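PDB 6ORH: glycoside hydrolase from Streptococcus pneumoniae serotype 4, which probably hydrolyses alpha-L-fucosidic linkages, helping the bacterium to break down fucose-bearing carbohydrate antigens of its host. Local coordinates for residues A[30-34]-A[35-39]; A[53-56]-A[57-60]; A[102-105]-A[106-109]. The protein carries 2 engineered substitutions. All blocks are in the same frame, centred on the assembly; numbering follows the deposited sequence.

Contact 1 (A[30-34]-A[35-39]). With NDG (2-acetamido-2-deoxy-alpha-D-glucopyranose), chain C; FUC (alpha-L-fucopyranose), chain B.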
ATOM      1  N   GLY A  30     -13.923 -10.495  29.229  1.00 13.92           N
ATOM      2  CA  GLY A  30     -13.853 -11.675  30.070  1.00 13.58           C
ATOM      3  C   GLY A  30     -12.918 -11.423  31.247  1.00 15.46           C
ATOM      4  O   GLY A  30     -12.661 -10.274  31.578  1.00 14.88           O
ATOM      5  N   PRO A  31     -12.390 -12.487  31.870  1.00 16.54           N
ATOM      6  CA  PRO A  31     -11.408 -12.350  32.949  1.00 17.46           C
ATOM      7  C   PRO A  31     -10.246 -11.424  32.599  1.00 17.64           C
ATOM      8  O   PRO A  31      -9.792 -10.660  33.441  1.00 17.13           O
ATOM      9  CB  PRO A  31     -10.937 -13.792  33.130  1.00 17.29           C
ATOM     10  CG  PRO A  31     -12.170 -14.613  32.805  1.00 18.06           C
ATOM     11  CD  PRO A  31     -12.733 -13.892  31.592  1.00 17.42           C
ATOM     12  N   ASN A  32      -9.764 -11.466  31.348  1.00 16.68           N
ATOM     13  CA  ASN A  32      -8.654 -10.602  30.966  1.00 16.65           C
ATOM     14  C   ASN A  32      -8.969  -9.135  31.218  1.00 16.63           C
ATOM     15  O   ASN A  32      -8.055  -8.346  31.462  1.00 17.78           O
ATOM     16  CB  ASN A  32      -8.212 -10.820  29.510  1.00 16.40           C
ATOM     17  CG  ASN A  32      -7.574 -12.172  29.306  1.00 16.46           C
ATOM     18  OD1 ASN A  32      -7.338 -12.904  30.266  1.00 17.68           O
ATOM     19  ND2 ASN A  32      -7.270 -12.510  28.055  1.00 17.44           N
ATOM     20  N   THR A  33     -10.249  -8.741  31.096  1.00 16.52           N
ATOM     21  CA  THR A  33     -10.640  -7.354  31.300  1.00 16.08           C
ATOM     22  C   THR A  33     -10.371  -6.983  32.759  1.00 18.23           C
ATOM     23  O   THR A  33     -10.041  -5.826  33.019  1.00 17.47           O
ATOM     24  CB  THR A  33     -12.128  -7.135  30.980  1.00 16.03           C
ATOM     25  OG1 THR A  33     -12.389  -7.752  29.707  1.00 14.78           O
ATOM     26  CG2 THR A  33     -12.562  -5.682  30.957  1.00 16.56           C
ATOM     27  N   PHE A  34     -10.589  -7.948  33.661  1.00 18.81           N
ATOM     28  CA  PHE A  34     -10.436  -7.695  35.092  1.00 20.81           C
ATOM     29  C   PHE A  34      -8.982  -7.854  35.534  1.00 23.18           C
ATOM     30  O   PHE A  34      -8.581  -7.280  36.551  1.00 25.26           O
ATOM     31  CB  PHE A  34     -11.406  -8.569  35.889  1.00 20.20           C
ATOM     32  CG  PHE A  34     -12.837  -8.164  35.647  1.00 19.28           C
ATOM     33  CD1 PHE A  34     -13.422  -7.145  36.389  1.00 19.57           C
ATOM     34  CD2 PHE A  34     -13.578  -8.765  34.634  1.00 19.72           C
ATOM     35  CE1 PHE A  34     -14.726  -6.742  36.138  1.00 20.66           C
ATOM     36  CE2 PHE A  34     -14.879  -8.354  34.377  1.00 21.58           C
ATOM     37  CZ  PHE A  34     -15.449  -7.343  35.126  1.00 22.30           C
ATOM     38  N   TYR A  35      -8.189  -8.608  34.771  1.00 21.47           N
ATOM     39  CA  TYR A  35      -6.779  -8.783  35.085  1.00 21.52           C
ATOM     40  C   TYR A  35      -5.886  -7.834  34.288  1.00 22.50           C
ATOM     41  O   TYR A  35      -4.667  -7.912  34.437  1.00 23.27           O
ATOM     42  CB  TYR A  35      -6.335 -10.230  34.854  1.00 21.95           C
ATOM     43  CG  TYR A  35      -6.716 -11.158  35.982  1.00 22.47           C
ATOM     44  CD1 TYR A  35      -8.024 -11.599  36.145  1.00 23.96           C
ATOM     45  CD2 TYR A  35      -5.784 -11.540  36.936  1.00 24.23           C
ATOM     46  CE1 TYR A  35      -8.394 -12.421  37.201  1.00 22.59           C
ATOM     47  CE2 TYR A  35      -6.133 -12.375  37.986  1.00 24.66           C
ATOM     48  CZ  TYR A  35      -7.437 -12.827  38.119  1.00 24.90           C
ATOM     49  OH  TYR A  35      -7.797 -13.629  39.171  1.00 23.40           O
ATOM     50  N   ASP A  36      -6.483  -6.970  33.452  1.00 22.47           N
ATOM     51  CA  ASP A  36      -5.730  -5.969  32.709  1.00 24.21           C
ATOM     52  C   ASP A  36      -4.607  -6.650  31.917  1.00 24.94           C
ATOM     53  O   ASP A  36      -3.435  -6.305  32.046  1.00 24.69           O
ATOM     54  CB  ASP A  36      -5.261  -4.851  33.655  1.00 25.55           C
ATOM     55  CG  ASP A  36      -4.690  -3.626  32.971  1.00 28.96           C
ATOM     56  OD1 ASP A  36      -4.934  -3.418  31.764  1.00 27.26           O
ATOM     57  OD2 ASP A  36      -4.020  -2.861  33.671  1.00 31.95           O
ATOM     58  N   GLN A  37      -4.976  -7.628  31.075  1.00 19.79           N
ATOM     59  CA  GLN A  37      -4.020  -8.439  30.333  1.00 18.71           C
ATOM     60  C   GLN A  37      -4.647  -8.848  29.001  1.00 18.74           C
ATOM     61  O   GLN A  37      -5.853  -8.640  28.811  1.00 19.23           O
ATOM     62  CB  GLN A  37      -3.643  -9.702  31.114  1.00 18.94           C
ATOM     63  CG  GLN A  37      -4.804 -10.671  31.347  1.00 18.33           C
ATOM     64  CD  GLN A  37      -4.497 -11.774  32.338  1.00 19.16           C
ATOM     65  OE1 GLN A  37      -3.517 -11.737  33.098  1.00 22.14           O
ATOM     66  NE2 GLN A  37      -5.371 -12.762  32.399  1.00 17.74           N
ATOM     67  N   GLU A  38      -3.805  -9.342  28.073  1.00 18.12           N
ATOM     68  CA  GLU A  38      -4.256  -9.692  26.724  1.00 17.41           C
ATOM     69  C   GLU A  38      -4.477 -11.194  26.609  1.00 16.96           C
ATOM     70  O   GLU A  38      -5.392 -11.637  25.904  1.00 15.94           O
ATOM     71  CB  GLU A  38      -3.270  -9.166  25.680  1.00 17.40           C
ATOM     72  CG  GLU A  38      -3.455  -7.678  25.430  1.00 17.38           C
ATOM     73  CD  GLU A  38      -4.753  -7.416  24.678  1.00 17.84           C
ATOM     74  OE1 GLU A  38      -4.821  -7.793  23.497  1.00 16.63           O
ATOM     75  OE2 GLU A  38      -5.691  -6.832  25.249  1.00 17.47           O
ATOM     76  N   TRP A  39      -3.643 -11.986  27.301  1.00 15.34           N
ATOM     77  CA  TRP A  39      -3.829 -13.432  27.349  1.00 16.12           C
ATOM     78  C   TRP A  39      -3.907 -13.854  28.808  1.00 17.99           C
ATOM     79  O   TRP A  39      -3.182 -13.294  29.636  1.00 21.13           O
ATOM     80  CB  TRP A  39      -2.642 -14.159  26.696  1.00 16.72           C
ATOM     81  CG  TRP A  39      -2.651 -14.266  25.201  1.00 15.17           C
ATOM     82  CD1 TRP A  39      -3.517 -13.675  24.317  1.00 15.80           C
ATOM     83  CD2 TRP A  39      -1.706 -15.010  24.405  1.00 15.54           C
ATOM     84  NE1 TRP A  39      -3.173 -13.997  23.026  1.00 16.21           N
ATOM     85  CE2 TRP A  39      -2.073 -14.824  23.048  1.00 16.23           C
ATOM     86  CE3 TRP A  39      -0.592 -15.821  24.704  1.00 17.24           C
ATOM     87  CZ2 TRP A  39      -1.359 -15.415  22.001  1.00 16.66           C
ATOM     88  CZ3 TRP A  39       0.098 -16.412  23.663  1.00 17.70           C
ATOM     89  CH2 TRP A  39      -0.291 -16.215  22.334  1.00 16.54           C
TER
HETATM   90  C1  NDG C   1      -0.369 -12.623  18.675  1.00 14.27           C
HETATM   91  C2  NDG C   1      -1.854 -12.241  18.742  1.00 15.19           C
HETATM   92  C3  NDG C   1      -2.716 -13.318  18.076  1.00 13.78           C
HETATM   93  C4  NDG C   1      -2.220 -13.612  16.627  1.00 13.57           C
HETATM   94  C5  NDG C   1      -0.686 -13.821  16.643  1.00 15.12           C
HETATM   95  C6  NDG C   1      -0.253 -13.671  15.166  1.00 17.11           C
HETATM   96  C7  NDG C   1      -2.434 -10.809  20.666  1.00 17.06           C
HETATM   97  C8  NDG C   1      -2.700 -10.719  22.153  1.00 16.76           C
HETATM   98  O5  NDG C   1      -0.000 -12.731  17.268  1.00 15.74           O
HETATM   99  O3  NDG C   1      -4.082 -12.838  18.066  1.00 14.31           O
HETATM  100  O4  NDG C   1      -2.791 -14.875  16.264  1.00 13.60           O
HETATM  101  O6  NDG C   1       1.100 -14.050  15.049  1.00 19.61           O
HETATM  102  O7  NDG C   1      -2.363  -9.810  19.971  1.00 22.85           O
HETATM  103  N2  NDG C   1      -2.220 -12.032  20.150  1.00 15.54           N
HETATM  104  O1  NDG C   1      -0.150 -13.869  19.293  1.00 15.29           O
HETATM  105  C1  FUC B   4      -5.110 -13.730  18.352  1.00 13.43           C
HETATM  106  C2  FUC B   4      -5.457 -13.927  19.817  1.00 13.78           C
HETATM  107  C3  FUC B   4      -5.840 -12.566  20.387  1.00 13.44           C
HETATM  108  C4  FUC B   4      -7.114 -12.057  19.705  1.00 13.31           C
HETATM  109  C5  FUC B   4      -6.839 -11.986  18.183  1.00 12.79           C
HETATM  110  C6  FUC B   4      -8.092 -11.667  17.388  1.00 12.17           C
HETATM  111  O2  FUC B   4      -4.276 -14.427  20.470  1.00 13.99           O
HETATM  112  O3  FUC B   4      -6.049 -12.696  21.805  1.00 13.86           O
HETATM  113  O4  FUC B   4      -8.212 -12.955  20.031  1.00 13.59           O
HETATM  114  O5  FUC B   4      -6.276 -13.254  17.657  1.00 13.18           O
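The Tyr35 ring presents an edge to Pro31 O, which approaches CD1 to 3.4 Å near the ring plane and also accepts the Tyr35 backbone N at 2.9 Å. Farther on, Trp39 turns the nitrogen edge of its indole to the fucose: NE1 donates to fucose O2 at 2.8 Å and weakly to O3. Trp39 CZ2 also lies 3.3 Å from O1 of the N-acetylglucosamine. His78 and Trp127 meet the indole edge-to-face, Val403 of the second subunit packs on it, and His28, His77, His78, Tyr123 and Asn171 share in binding the fucose. The carboxamides of Asn32 and Gln37 meet with their planes 78° apart, and the two side chains cross at about a right angle. Gln37 NE2 donates to Asn32 OD1 over 2.9 Å in a nearly straight bond; the acceptor lies close to the plane of the Gln37 amide, while the donor stands above the carbonyl plane of Asn32. Gln37 reaches this place because its CG sits between the backbone N and the carbonyl carbon (chi1 64°), the chain beyond it being extended. The other arm of the Asn32 amide, ND2, lies 3.0 Å from Glu38 O. Asn32 O receives Gln37 N at 3.2 Å and, weakly, Tyr35 N, where the positive phi of Asp36 ends the short helix. Asn32 thus holds the outgoing chain through both its main chain and its side chain. Next along the chain, the Glu38 carboxylate is gripped by Trp264 N, Phe265 N and His267. The helical turn belongs to the connection that follows strand 23-27 in the TIM-barrel domain, and it delivers Glu38 and Trp39 to the glycan pocket of this family 29 glycoside hydrolase.

Contact 2 (A[53-56]-A[57-60]). With EDO (1,2-ethanediol), chain J; EDO (1,2-ethanediol), chain H.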
ATOM      1  N   GLN A  53     -22.543  -3.482  36.023  1.00 18.07           N
ATOM      2  CA  GLN A  53     -23.334  -2.543  35.240  1.00 16.80           C
ATOM      3  C   GLN A  53     -23.512  -3.025  33.797  1.00 16.00           C
ATOM      4  O   GLN A  53     -23.953  -2.232  32.949  1.00 16.25           O
ATOM      5  CB  GLN A  53     -22.657  -1.175  35.224  1.00 16.24           C
ATOM      6  CG  GLN A  53     -22.743  -0.463  36.578  1.00 17.46           C
ATOM      7  CD  GLN A  53     -21.738   0.660  36.628  1.00 17.33           C
ATOM      8  OE1 GLN A  53     -21.981   1.763  36.140  1.00 19.91           O
ATOM      9  NE2 GLN A  53     -20.571   0.393  37.184  1.00 17.96           N
ATOM     10  N   LEU A  54     -23.222  -4.308  33.523  1.00 15.36           N
ATOM     11  CA  LEU A  54     -23.197  -4.753  32.128  1.00 14.48           C
ATOM     12  C   LEU A  54     -24.559  -4.579  31.451  1.00 14.94           C
ATOM     13  O   LEU A  54     -25.600  -4.953  31.979  1.00 16.04           O
ATOM     14  CB  LEU A  54     -22.723  -6.206  32.070  1.00 14.06           C
ATOM     15  CG  LEU A  54     -22.404  -6.744  30.663  1.00 13.38           C
ATOM     16  CD1 LEU A  54     -21.327  -7.807  30.785  1.00 13.93           C
ATOM     17  CD2 LEU A  54     -23.654  -7.384  30.015  1.00 15.14           C
ATOM     18  N   ASP A  55     -24.519  -4.020  30.238  1.00 15.38           N
ATOM     19  CA  ASP A  55     -25.739  -3.767  29.485  1.00 15.49           C
ATOM     20  C   ASP A  55     -25.489  -4.184  28.035  1.00 15.58           C
ATOM     21  O   ASP A  55     -24.988  -3.377  27.234  1.00 15.72           O
ATOM     22  CB  ASP A  55     -26.165  -2.310  29.650  1.00 17.97           C
ATOM     23  CG  ASP A  55     -27.537  -2.068  29.054  1.00 18.79           C
ATOM     24  OD1 ASP A  55     -27.994  -2.917  28.279  1.00 17.42           O
ATOM     25  OD2 ASP A  55     -28.198  -1.059  29.447  1.00 25.33           O
ATOM     26  N   ALA A  56     -25.778  -5.475  27.744  1.00 13.53           N
ATOM     27  CA  ALA A  56     -25.531  -6.007  26.408  1.00 13.66           C
ATOM     28  C   ALA A  56     -26.401  -5.321  25.353  1.00 15.49           C
ATOM     29  O   ALA A  56     -25.999  -5.248  24.179  1.00 14.84           O
ATOM     30  CB  ALA A  56     -25.753  -7.513  26.375  1.00 15.40           C
ATOM     31  N   ARG A  57     -27.591  -4.862  25.755  1.00 13.47           N
ATOM     32  CA  ARG A  57     -28.439  -4.158  24.800  1.00 14.36           C
ATOM     33  C   ARG A  57     -27.760  -2.858  24.345  1.00 13.14           C
ATOM     34  O   ARG A  57     -27.922  -2.479  23.182  1.00 14.60           O
ATOM     35  CB  ARG A  57     -29.859  -3.930  25.360  1.00 14.69           C
ATOM     36  CG  ARG A  57     -30.830  -3.384  24.315  1.00 16.73           C
ATOM     37  CD  ARG A  57     -32.198  -3.119  24.953  1.00 17.98           C
ATOM     38  NE  ARG A  57     -33.177  -2.694  23.945  1.00 18.77           N
ATOM     39  CZ  ARG A  57     -33.342  -1.454  23.484  1.00 19.65           C
ATOM     40  NH1 ARG A  57     -32.596  -0.462  23.934  1.00 19.34           N
ATOM     41  NH2 ARG A  57     -34.273  -1.213  22.570  1.00 22.08           N
ATOM     42  N   GLU A  58     -27.030  -2.180  25.241  1.00 13.87           N
ATOM     43  CA  GLU A  58     -26.315  -0.968  24.852  1.00 14.05           C
ATOM     44  C   GLU A  58     -25.190  -1.303  23.876  1.00 14.13           C
ATOM     45  O   GLU A  58     -24.916  -0.511  22.987  1.00 14.42           O
ATOM     46  CB  GLU A  58     -25.741  -0.215  26.057  1.00 16.12           C
ATOM     47  CG  GLU A  58     -26.842   0.568  26.757  1.00 17.99           C
ATOM     48  CD  GLU A  58     -27.422   1.623  25.835  1.00 16.21           C
ATOM     49  OE1 GLU A  58     -26.724   2.642  25.620  1.00 18.04           O
ATOM     50  OE2 GLU A  58     -28.555   1.424  25.318  1.00 16.91           O
ATOM     51  N   TRP A  59     -24.545  -2.475  24.043  1.00 14.23           N
ATOM     52  CA  TRP A  59     -23.510  -2.843  23.083  1.00 13.20           C
ATOM     53  C   TRP A  59     -24.161  -2.960  21.711  1.00 13.99           C
ATOM     54  O   TRP A  59     -23.684  -2.388  20.728  1.00 12.67           O
ATOM     55  CB  TRP A  59     -22.862  -4.188  23.426  1.00 13.21           C
ATOM     56  CG  TRP A  59     -22.239  -4.322  24.785  1.00 13.62           C
ATOM     57  CD1 TRP A  59     -22.036  -3.357  25.741  1.00 14.31           C
ATOM     58  CD2 TRP A  59     -21.736  -5.555  25.325  1.00 13.07           C
ATOM     59  NE1 TRP A  59     -21.439  -3.931  26.841  1.00 14.14           N
ATOM     60  CE2 TRP A  59     -21.244  -5.276  26.610  1.00 13.94           C
ATOM     61  CE3 TRP A  59     -21.647  -6.880  24.836  1.00 13.53           C
ATOM     62  CZ2 TRP A  59     -20.680  -6.271  27.414  1.00 13.25           C
ATOM     63  CZ3 TRP A  59     -21.075  -7.855  25.627  1.00 13.10           C
ATOM     64  CH2 TRP A  59     -20.616  -7.562  26.917  1.00 13.88           C
ATOM     65  N   VAL A  60     -25.267  -3.729  21.649  1.00 13.20           N
ATOM     66  CA  VAL A  60     -25.910  -3.956  20.366  1.00 13.53           C
ATOM     67  C   VAL A  60     -26.488  -2.658  19.792  1.00 14.83           C
ATOM     68  O   VAL A  60     -26.330  -2.408  18.590  1.00 14.27           O
ATOM     69  CB  VAL A  60     -26.980  -5.057  20.477  1.00 13.84           C
ATOM     70  CG1 VAL A  60     -27.764  -5.197  19.166  1.00 14.01           C
ATOM     71  CG2 VAL A  60     -26.357  -6.384  20.910  1.00 13.36           C
TER
HETATM   72  C1  EDO J 510     -27.423  -4.662  34.467  1.00 39.22           C
HETATM   73  O1  EDO J 510     -26.139  -5.173  34.666  1.00 30.71           O
HETATM   74  C2  EDO J 510     -27.657  -3.701  35.536  1.00 42.33           C
HETATM   75  O2  EDO J 510     -27.311  -4.338  36.743  1.00 45.58           O
HETATM   76  C1  EDO H 508     -21.095   4.194  34.341  1.00 25.14           C
HETATM   77  O1  EDO H 508     -20.265   3.060  34.655  1.00 23.10           O
HETATM   78  C2  EDO H 508     -20.446   5.483  34.666  1.00 25.79           C
HETATM   79  O2  EDO H 508     -19.885   5.538  35.971  1.00 27.29           O
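Leu54 and Trp59 cross at about a right angle, Leu54 CG lying 3.7 Å from Trp59 CZ2 and CD1 reaching the same benzo end of the indole at CZ2 and CH2. One face of that indole is covered by main chain: Ala56 CA makes a CH-pi contact 4.1 Å from the centroid of the five-membered ring, and Asp55 O lies 3.3 Å from Trp59 CD1. Gly302 O takes the indole NE1, and Phe304 stacks on the ring. Asp55 is the N-cap of helix 56-65, an outer helix of the TIM-barrel domain. With its CG placed opposite the backbone N (chi1 -171°), the carboxylate folds back over the first turn, and OD1 accepts Glu58 N at 3.3 Å from above the carboxylate plane. Asp55 O adds weak bonds to Glu58 N and Trp59 N. The Asp55 and Glu58 side chains cross obliquely, their carboxylate planes 58° apart, and Glu58 CG touches Asp55 OD2 at 3.4 Å. Glu58 bends its own carboxylate away to a salt bridge with Arg61, while the extended Arg57 carries its guanidinium to Glu115. Val60 N donates to Ala56 O at 3.0 Å, a straighter bond one step further along the helix.

Contact 3 (A[102-105]-A[106-109])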
ATOM      1  N   LYS A 102     -26.026 -16.867  37.875  1.00 18.45           N
ATOM      2  CA  LYS A 102     -27.093 -17.305  36.990  1.00 20.78           C
ATOM      3  C   LYS A 102     -27.030 -16.541  35.670  1.00 19.19           C
ATOM      4  O   LYS A 102     -28.037 -16.453  34.960  1.00 22.99           O
ATOM      5  CB  LYS A 102     -28.448 -17.168  37.692  1.00 22.87           C
ATOM      6  CG  LYS A 102     -28.542 -18.131  38.878  1.00 26.22           C
ATOM      7  CD  LYS A 102     -29.838 -18.172  39.652  1.00 32.16           C
ATOM      8  CE  LYS A 102     -29.869 -19.357  40.595  1.00 31.76           C
ATOM      9  NZ  LYS A 102     -29.654 -20.633  39.864  1.00 34.57           N
ATOM     10  N   GLY A 103     -25.840 -16.018  35.364  1.00 18.12           N
ATOM     11  CA  GLY A 103     -25.611 -15.148  34.210  1.00 18.94           C
ATOM     12  C   GLY A 103     -25.322 -15.948  32.944  1.00 18.04           C
ATOM     13  O   GLY A 103     -24.842 -17.086  32.980  1.00 16.88           O
ATOM     14  N   ASP A 104     -25.700 -15.366  31.800  1.00 16.66           N
ATOM     15  CA  ASP A 104     -25.417 -16.013  30.536  1.00 16.06           C
ATOM     16  C   ASP A 104     -25.175 -14.906  29.516  1.00 15.97           C
ATOM     17  O   ASP A 104     -26.133 -14.303  29.042  1.00 13.94           O
ATOM     18  CB  ASP A 104     -26.570 -16.955  30.141  1.00 16.25           C
ATOM     19  CG  ASP A 104     -26.364 -17.669  28.816  1.00 16.81           C
ATOM     20  OD1 ASP A 104     -25.492 -17.216  28.041  1.00 15.55           O
ATOM     21  OD2 ASP A 104     -27.066 -18.668  28.560  1.00 17.01           O
ATOM     22  N   LEU A 105     -23.895 -14.618  29.205  1.00 15.51           N
ATOM     23  CA  LEU A 105     -23.601 -13.447  28.384  1.00 14.35           C
ATOM     24  C   LEU A 105     -24.042 -13.717  26.947  1.00 13.93           C
ATOM     25  O   LEU A 105     -24.495 -12.806  26.265  1.00 13.06           O
ATOM     26  CB  LEU A 105     -22.105 -13.115  28.469  1.00 14.26           C
ATOM     27  CG  LEU A 105     -21.698 -11.865  27.683  1.00 15.09           C
ATOM     28  CD1 LEU A 105     -22.421 -10.606  28.207  1.00 14.26           C
ATOM     29  CD2 LEU A 105     -20.181 -11.698  27.719  1.00 15.01           C
ATOM     30  N   LEU A 106     -23.929 -14.978  26.498  1.00 13.64           N
ATOM     31  CA  LEU A 106     -24.365 -15.302  25.147  1.00 12.31           C
ATOM     32  C   LEU A 106     -25.868 -15.067  25.004  1.00 13.95           C
ATOM     33  O   LEU A 106     -26.297 -14.542  23.984  1.00 13.96           O
ATOM     34  CB  LEU A 106     -23.923 -16.722  24.761  1.00 12.24           C
ATOM     35  CG  LEU A 106     -24.328 -17.178  23.356  1.00 12.69           C
ATOM     36  CD1 LEU A 106     -23.771 -16.252  22.282  1.00 12.04           C
ATOM     37  CD2 LEU A 106     -23.852 -18.597  23.110  1.00 13.12           C
ATOM     38  N   LEU A 107     -26.647 -15.417  26.048  1.00 14.05           N
ATOM     39  CA  LEU A 107     -28.079 -15.147  26.008  1.00 14.90           C
ATOM     40  C   LEU A 107     -28.348 -13.642  25.999  1.00 14.02           C
ATOM     41  O   LEU A 107     -29.179 -13.179  25.207  1.00 14.00           O
ATOM     42  CB  LEU A 107     -28.741 -15.788  27.234  1.00 15.88           C
ATOM     43  CG  LEU A 107     -30.261 -15.620  27.279  1.00 17.09           C
ATOM     44  CD1 LEU A 107     -30.910 -16.349  26.116  1.00 19.50           C
ATOM     45  CD2 LEU A 107     -30.799 -16.173  28.598  1.00 19.35           C
ATOM     46  N   GLU A 108     -27.701 -12.876  26.891  1.00 13.26           N
ATOM     47  CA  GLU A 108     -27.979 -11.444  26.981  1.00 13.86           C
ATOM     48  C   GLU A 108     -27.693 -10.756  25.645  1.00 14.66           C
ATOM     49  O   GLU A 108     -28.516  -9.970  25.165  1.00 13.51           O
ATOM     50  CB  GLU A 108     -27.226 -10.764  28.122  1.00 14.37           C
ATOM     51  CG  GLU A 108     -27.648 -11.329  29.472  1.00 15.24           C
ATOM     52  CD  GLU A 108     -27.183 -10.513  30.656  1.00 18.06           C
ATOM     53  OE1 GLU A 108     -26.529  -9.479  30.464  1.00 17.24           O
ATOM     54  OE2 GLU A 108     -27.476 -10.950  31.810  1.00 18.81           O
ATOM     55  N   VAL A 109     -26.553 -11.102  25.025  1.00 13.41           N
ATOM     56  CA  VAL A 109     -26.216 -10.502  23.735  1.00 13.40           C
ATOM     57  C   VAL A 109     -27.219 -10.956  22.673  1.00 13.69           C
ATOM     58  O   VAL A 109     -27.614 -10.146  21.837  1.00 14.62           O
ATOM     59  CB  VAL A 109     -24.749 -10.797  23.335  1.00 12.63           C
ATOM     60  CG1 VAL A 109     -24.449 -10.256  21.932  1.00 13.23           C
ATOM     61  CG2 VAL A 109     -23.784 -10.155  24.328  1.00 13.64           C
TER
HETATM   62  O   HOH W   1     -27.888 -13.572  32.217  1.00 18.33           O
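Leu106 touches Asp104 at the start of the helix: its N lies 3.1 Å from Asp104 OD1, and its CB packs against the same oxygen. Its side chain continues into the core, against Leu73 and Met120 of two neighbouring barrel strands. Leu107 receives the capping bond, its N donating to Asp104 OD1 at 2.9 Å; the donor comes from above the carboxylate plane, and the bond is fairly straight. Leu107 CB presses on Asp104 CG at 3.4 Å, the two side chains crossing at about a right angle. The aspartate can lean over the turn because its CG is directly opposite the backbone N (chi1 179°), and Tyr159 OH holds its other oxygen, OD2. Asp104 is therefore the N-cap of helix 105-116, which packs on the outside of the TIM barrel between strands 70-74 and 119-124 in the chain. Glu108 N donates to Asp104 O at 3.0 Å, while its CG touches the same oxygen. Its extended side chain runs back toward the loop, where a water accepts from Asp104 N and donates to Glu108 OE2 at 2.7 Å; Arg99 forms a salt bridge with that oxygen. Val109 N closes the next helical bond, to Leu105 O at 2.9 Å, and its CG2 rests 4.1 Å from Leu105 CD1 on the buried side of the helix.

Overall arrangement
Contacts 2 and 3 are helix starts, each capped by an aspartate, on two helices that pack side by side; their centres are 11 Å apart and they touch directly. Trp59 CH2 meets Leu105 CD1 at 3.8 Å, Trp59 CZ3 meets Val109 CG2 at 3.8 Å, and Leu54 CD2 lies 3.6 Å from Glu108 OE1. Arg99 ties the same junction, reaching Leu54 O and Glu108. Contact 1 stands apart, its centre 19 Å from each of the others and its nearest atoms about 7 Å away. It alone of the three reaches the glycan pocket, through Glu38 and Trp39, whereas contacts 2 and 3 belong to the outer helical layer of the same TIM-barrel domain.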